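Local coordinates for signal transduction protein TRAP (Staphylococcus aureus, PDB 4AE5) that probably regulates staphylococcal pathogenesis as a signal transduction protein, its phosphorylated form leading to agr activation, RNAIII synthesis and expression of virulence factors, at residues K57-F62 with K101-L106; C69-P74 with I116-A121. All coordinates share one frame; numbering follows the deposited sequence.

Contact 1: K57-F62 with K101-L106; sequences KEIGEF and KSYRLL
An antiparallel strand pair of the β-barrel, where an arginine side chain holds the chain as it leaves strand 51-59, joins K57-F62 to K101-L106. K57 with L105 and I59 with Y103 are hydrogen-bonded pairs, with E58 and R104 as the non-hydrogen-bonded pair between them; I59 N gives a bond of 3.0 Å to a lone pair of Y103 O. Beyond I59 the chain turns off the strand at G60. R104 follows it there: its side chain bends at chi2 (-67°) and lies alongside E58, CD 3.5 Å from E58 CB. Its guanidinium meets G60 O end-on, NH1 and NH2 each 3.0 Å from that single oxygen, which lies near the guanidinium plane. NH1 also reaches Y103 O at 3.0 Å, so Y103 O accepts two bonds. E58 CB sits over one guanidinium face. Over the opposite face comes F62, a cation-pi contact with R104 CZ 4.3 Å from the ring centroid and the two planes 32° apart. E58 OE1 adds nearby negative charge without a bond, while E58 OE2 pairs with K2, and R104 NE forms a salt bridge with E40 of strand 35-41. On the other face of the sheet, I59 CD1 packs 4.1 Å from Y103 CD2, K57 NZ bonds I88 O, and L105 rests on helix 80-88; strand 114-120 borders strand 100-108 on its far edge.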
loop_
_atom_site.group_PDB
_atom_site.type_symbol
_atom_site.label_atom_id
_atom_site.label_comp_id
_atom_site.label_asym_id
_atom_site.label_seq_id
_atom_site.Cartn_x
_atom_site.Cartn_y
_atom_site.Cartn_z
ATOM N N LYS A 57 4.141 7.244 7.095
ATOM C CA LYS A 57 5.391 7.570 6.428
ATOM C C LYS A 57 5.242 7.341 4.929
ATOM O O LYS A 57 4.507 6.431 4.520
ATOM C CB LYS A 57 6.551 6.689 6.957
ATOM C CG LYS A 57 7.895 7.219 6.429
ATOM C CD LYS A 57 9.109 6.343 6.580
ATOM C CE LYS A 57 9.353 5.896 7.996
ATOM N NZ LYS A 57 10.806 5.522 8.004
ATOM N N GLU A 58 5.987 8.134 4.141
ATOM C CA GLU A 58 5.966 8.071 2.685
ATOM C C GLU A 58 7.353 8.430 2.090
ATOM O O GLU A 58 8.146 9.231 2.682
ATOM C CB GLU A 58 4.896 9.029 2.138
ATOM C CG GLU A 58 5.062 10.478 2.634
ATOM C CD GLU A 58 3.968 11.405 2.087
ATOM O OE1 GLU A 58 3.927 11.644 0.860
ATOM O OE2 GLU A 58 3.121 11.893 2.874
ATOM N N ILE A 59 7.643 7.811 0.945
ATOM C CA ILE A 59 8.765 8.166 0.100
ATOM C C ILE A 59 8.223 8.102 -1.330
ATOM O O ILE A 59 7.569 7.107 -1.713
ATOM C CB ILE A 59 9.906 7.115 0.252
ATOM C CG1 ILE A 59 10.393 7.010 1.705
ATOM C CG2 ILE A 59 10.945 7.262 -0.847
ATOM C CD1 ILE A 59 11.187 5.753 2.002
ATOM N N GLY A 60 8.500 9.103 -2.150
ATOM C CA GLY A 60 8.183 8.981 -3.600
ATOM C C GLY A 60 6.715 9.240 -3.998
ATOM O O GLY A 60 5.800 9.299 -3.142
ATOM N N GLU A 61 6.480 9.385 -5.283
ATOM C CA GLU A 61 5.135 9.679 -5.784
ATOM C C GLU A 61 4.501 8.462 -6.423
ATOM O O GLU A 61 5.203 7.606 -6.970
ATOM C CB GLU A 61 5.169 10.831 -6.797
ATOM C CG GLU A 61 5.889 12.054 -6.253
ATOM C CD GLU A 61 4.961 12.957 -5.462
ATOM O OE1 GLU A 61 4.063 13.572 -6.092
ATOM O OE2 GLU A 61 5.137 13.070 -4.224
ATOM N N PHE A 62 3.172 8.413 -6.424
ATOM C CA PHE A 62 2.479 7.345 -7.161
ATOM C C PHE A 62 2.521 7.544 -8.672
ATOM O O PHE A 62 2.602 8.672 -9.150
ATOM C CB PHE A 62 0.985 7.310 -6.740
ATOM C CG PHE A 62 0.763 6.940 -5.339
ATOM C CD1 PHE A 62 1.409 5.838 -4.803
ATOM C CD2 PHE A 62 -0.119 7.686 -4.537
ATOM C CE1 PHE A 62 1.225 5.461 -3.479
ATOM C CE2 PHE A 62 -0.289 7.318 -3.212
ATOM C CZ PHE A 62 0.354 6.191 -2.683
ATOM N N LYS A 101 10.505 2.662 -6.387
ATOM C CA LYS A 101 9.816 3.916 -6.773
ATOM C C LYS A 101 9.196 4.632 -5.559
ATOM O O LYS A 101 9.330 5.847 -5.405
ATOM C CB LYS A 101 8.733 3.623 -7.848
ATOM C CG LYS A 101 9.290 3.047 -9.176
ATOM C CD LYS A 101 10.363 4.000 -9.809
ATOM C CE LYS A 101 11.076 3.320 -10.976
ATOM N NZ LYS A 101 11.670 4.264 -11.985
ATOM N N SER A 102 8.442 3.901 -4.752
ATOM C CA SER A 102 7.732 4.500 -3.632
ATOM C C SER A 102 7.478 3.588 -2.459
ATOM O O SER A 102 7.458 2.325 -2.540
ATOM C CB SER A 102 6.394 5.135 -4.170
ATOM O OG SER A 102 5.573 4.066 -4.656
ATOM N N TYR A 103 7.116 4.198 -1.355
ATOM C CA TYR A 103 6.794 3.478 -0.122
ATOM C C TYR A 103 5.694 4.260 0.647
ATOM O O TYR A 103 5.739 5.523 0.697
ATOM C CB TYR A 103 8.027 3.483 0.792
ATOM C CG TYR A 103 7.820 2.911 2.151
ATOM C CD1 TYR A 103 7.490 1.575 2.311
ATOM C CD2 TYR A 103 7.943 3.688 3.289
ATOM C CE1 TYR A 103 7.360 0.981 3.566
ATOM C CE2 TYR A 103 7.765 3.115 4.536
ATOM C CZ TYR A 103 7.505 1.771 4.676
ATOM O OH TYR A 103 7.348 1.184 5.904
ATOM N N ARG A 104 4.759 3.527 1.220
ATOM C CA ARG A 104 3.744 4.028 2.163
ATOM C C ARG A 104 3.513 3.084 3.318
ATOM O O ARG A 104 3.193 1.857 3.135
ATOM C CB ARG A 104 2.380 4.324 1.486
ATOM C CG ARG A 104 2.295 5.320 0.325
ATOM C CD ARG A 104 2.617 6.768 0.823
ATOM N NE ARG A 104 2.410 7.762 -0.249
ATOM C CZ ARG A 104 3.332 8.091 -1.150
ATOM N NH1 ARG A 104 4.544 7.508 -1.152
ATOM N NH2 ARG A 104 3.070 9.031 -2.051
ATOM N N LEU A 105 3.678 3.627 4.535
ATOM C CA LEU A 105 3.235 2.982 5.748
ATOM C C LEU A 105 1.879 3.553 6.219
ATOM O O LEU A 105 1.730 4.796 6.388
ATOM C CB LEU A 105 4.293 3.071 6.852
ATOM C CG LEU A 105 3.916 2.534 8.215
ATOM C CD1 LEU A 105 3.829 0.994 8.109
ATOM C CD2 LEU A 105 4.991 2.959 9.268
ATOM N N LEU A 106 0.889 2.684 6.385
ATOM C CA LEU A 106 -0.544 3.119 6.472
ATOM C C LEU A 106 -1.189 2.593 7.736
ATOM O O LEU A 106 -1.197 1.356 7.981
ATOM C CB LEU A 106 -1.349 2.616 5.273
ATOM C CG LEU A 106 -0.751 3.064 3.920
ATOM C CD1 LEU A 106 -1.500 2.403 2.742
ATOM C CD2 LEU A 106 -0.825 4.603 3.795
#

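Contact 2: C69-P74 with I116-A121; sequences CAIFIP and IYFGFA. With FMT (formic acid), chain E.
Y117 OH is held by three partners: it donates to O1 of a formic acid molecule at 2.8 Å, bonds to T6, and has a weak bond with K115. The tyrosine belongs to strand 114-120, which pairs antiparallel with strand 67-73 in the ferredoxin-like βαββαβ half of the barrel, the ABM-type region. Four backbone hydrogen bonds link C69-I71 to I116-F118, two between C69 and F118 and two between I71 and I116; the straightest is F118 N to C69 O, at 169°. Between these pairs, A70 and Y117 face the barrel interior. The Y117 ring presents its edge to A70, CE1 3.6 Å from A70 CB. O1 of the formic acid lies at the same edge, in plane, and O2 meets the edge of F72, 3.4 Å from F72 CZ. The small acid, probably from the crystallisation liquor, is also bound by Y8 and by K115 and R160, which would probably favour an anionic form. The other face is apolar and partly covered by helix 123-131, with Y126 touching C69, I71 and F118. There I73 and I116 cross obliquely, CD1 to CD1 at 3.6 Å, and I71 CD1 meets the F118 ring edge in its plane, 3.9 Å from F118 CD2.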
loop_
_atom_site.group_PDB
_atom_site.type_symbol
_atom_site.label_atom_id
_atom_site.label_comp_id
_atom_site.label_asym_id
_atom_site.label_seq_id
_atom_site.Cartn_x
_atom_site.Cartn_y
_atom_site.Cartn_z
ATOM N N CYS A 69 3.032 -3.640 -4.589
ATOM C CA CYS A 69 2.575 -4.652 -3.661
ATOM C C CYS A 69 1.962 -4.016 -2.396
ATOM O O CYS A 69 2.631 -3.195 -1.764
ATOM C CB CYS A 69 3.729 -5.579 -3.242
ATOM S SG CYS A 69 3.161 -7.002 -2.229
ATOM N N ALA A 70 0.728 -4.385 -2.092
ATOM C CA ALA A 70 0.036 -4.056 -0.868
ATOM C C ALA A 70 0.222 -5.211 0.123
ATOM O O ALA A 70 -0.168 -6.373 -0.150
ATOM C CB ALA A 70 -1.446 -3.813 -1.108
ATOM N N ILE A 71 0.839 -4.904 1.249
ATOM C CA ILE A 71 1.040 -5.940 2.299
ATOM C C ILE A 71 0.073 -5.668 3.411
ATOM O O ILE A 71 0.064 -4.579 3.947
ATOM C CB ILE A 71 2.474 -5.935 2.888
ATOM C CG1 ILE A 71 3.459 -6.016 1.729
ATOM C CG2 ILE A 71 2.652 -7.085 3.930
ATOM C CD1 ILE A 71 4.913 -5.752 2.145
ATOM N N PHE A 72 -0.725 -6.662 3.767
ATOM C CA PHE A 72 -1.656 -6.492 4.884
ATOM C C PHE A 72 -1.059 -7.169 6.075
ATOM O O PHE A 72 -0.649 -8.345 5.962
ATOM C CB PHE A 72 -3.025 -7.130 4.544
ATOM C CG PHE A 72 -3.765 -6.360 3.496
ATOM C CD1 PHE A 72 -3.388 -6.487 2.172
ATOM C CD2 PHE A 72 -4.825 -5.521 3.822
ATOM C CE1 PHE A 72 -4.061 -5.813 1.157
ATOM C CE2 PHE A 72 -5.516 -4.821 2.791
ATOM C CZ PHE A 72 -5.103 -4.956 1.479
ATOM N N ILE A 73 -0.957 -6.450 7.179
ATOM C CA ILE A 73 -0.256 -6.862 8.369
ATOM C C ILE A 73 -1.232 -6.848 9.545
ATOM O O ILE A 73 -1.505 -5.835 10.082
ATOM C CB ILE A 73 0.904 -5.890 8.680
ATOM C CG1 ILE A 73 1.836 -5.765 7.504
ATOM C CG2 ILE A 73 1.673 -6.333 9.873
ATOM C CD1 ILE A 73 2.506 -4.457 7.378
ATOM N N PRO A 74 -1.739 -8.003 9.900
ATOM C CA PRO A 74 -2.727 -8.107 10.971
ATOM C C PRO A 74 -2.104 -7.887 12.318
ATOM O O PRO A 74 -1.040 -8.334 12.558
ATOM C CB PRO A 74 -3.205 -9.550 10.858
ATOM C CG PRO A 74 -2.136 -10.235 10.124
ATOM C CD PRO A 74 -1.590 -9.261 9.184
ATOM N N ILE A 116 1.080 -1.725 4.006
ATOM C CA ILE A 116 2.266 -1.118 3.392
ATOM C C ILE A 116 2.014 -1.171 1.855
ATOM O O ILE A 116 1.588 -2.222 1.360
ATOM C CB ILE A 116 3.569 -1.858 3.723
ATOM C CG1 ILE A 116 3.980 -1.488 5.176
ATOM C CG2 ILE A 116 4.697 -1.459 2.686
ATOM C CD1 ILE A 116 5.026 -2.472 5.717
ATOM N N TYR A 117 2.255 -0.063 1.151
ATOM C CA TYR A 117 2.462 -0.114 -0.307
ATOM C C TYR A 117 3.947 -0.015 -0.627
ATOM O O TYR A 117 4.583 0.961 -0.212
ATOM C CB TYR A 117 1.735 1.031 -1.073
ATOM C CG TYR A 117 0.181 0.970 -1.221
ATOM C CD1 TYR A 117 -0.553 -0.197 -0.898
ATOM C CD2 TYR A 117 -0.550 2.056 -1.703
ATOM C CE1 TYR A 117 -1.954 -0.241 -1.033
ATOM C CE2 TYR A 117 -1.974 1.986 -1.865
ATOM C CZ TYR A 117 -2.647 0.840 -1.530
ATOM O OH TYR A 117 -4.035 0.736 -1.650
ATOM N N PHE A 118 4.464 -0.948 -1.460
ATOM C CA PHE A 118 5.750 -0.848 -2.101
ATOM C C PHE A 118 5.482 -0.664 -3.580
ATOM O O PHE A 118 4.762 -1.466 -4.221
ATOM C CB PHE A 118 6.651 -2.067 -1.848
ATOM C CG PHE A 118 7.393 -2.039 -0.532
ATOM C CD1 PHE A 118 8.385 -1.054 -0.253
ATOM C CD2 PHE A 118 7.096 -3.000 0.470
ATOM C CE1 PHE A 118 9.117 -1.102 0.961
ATOM C CE2 PHE A 118 7.829 -3.040 1.668
ATOM C CZ PHE A 118 8.785 -2.015 1.929
ATOM N N GLY A 119 5.954 0.457 -4.101
ATOM C CA GLY A 119 5.930 0.722 -5.545
ATOM C C GLY A 119 7.271 0.445 -6.193
ATOM O O GLY A 119 8.336 0.972 -5.787
ATOM N N PHE A 120 7.246 -0.351 -7.250
ATOM C CA PHE A 120 8.527 -0.635 -7.962
ATOM C C PHE A 120 8.324 -0.526 -9.474
ATOM O O PHE A 120 7.172 -0.503 -9.947
ATOM C CB PHE A 120 9.016 -2.051 -7.593
ATOM C CG PHE A 120 9.872 -2.134 -6.372
ATOM C CD1 PHE A 120 9.282 -2.051 -5.092
ATOM C CD2 PHE A 120 11.234 -2.293 -6.463
ATOM C CE1 PHE A 120 10.042 -2.155 -3.975
ATOM C CE2 PHE A 120 12.013 -2.379 -5.326
ATOM C CZ PHE A 120 11.435 -2.281 -4.083
ATOM N N ALA A 121 9.456 -0.487 -10.232
ATOM C CA ALA A 121 9.429 -0.484 -11.733
ATOM C C ALA A 121 8.525 -1.587 -12.285
ATOM O O ALA A 121 7.726 -1.353 -13.191
ATOM C CB ALA A 121 10.876 -0.654 -12.319
HETATM C C FMT E . -4.729 -2.976 -1.949
HETATM O O1 FMT E . -4.733 -1.979 -1.189
HETATM O O2 FMT E . -5.618 -3.965 -1.704
#

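Contacts 1 and 2 lie side by side in the barrel wall, their centres 10 Å apart, because strands 100-108 and 114-120 are sheet neighbours. At the seam K101 and S102 both face G119 in a classic β bulge, with K101 N 2.8 Å from G119 O and S102 O 2.9 Å from G119 N. On the helix-covered side, Y103 CD1 packs 3.4 Å from F118 CE1. Contact 2 is wholly buried near the chain's centre and apart from its tyrosine is mostly backbone bonds and hydrocarbon. Contact 1 is only partly buried, at a strand's end, and adds to its sheet bonds a charged guanidinium gripping main-chain oxygens.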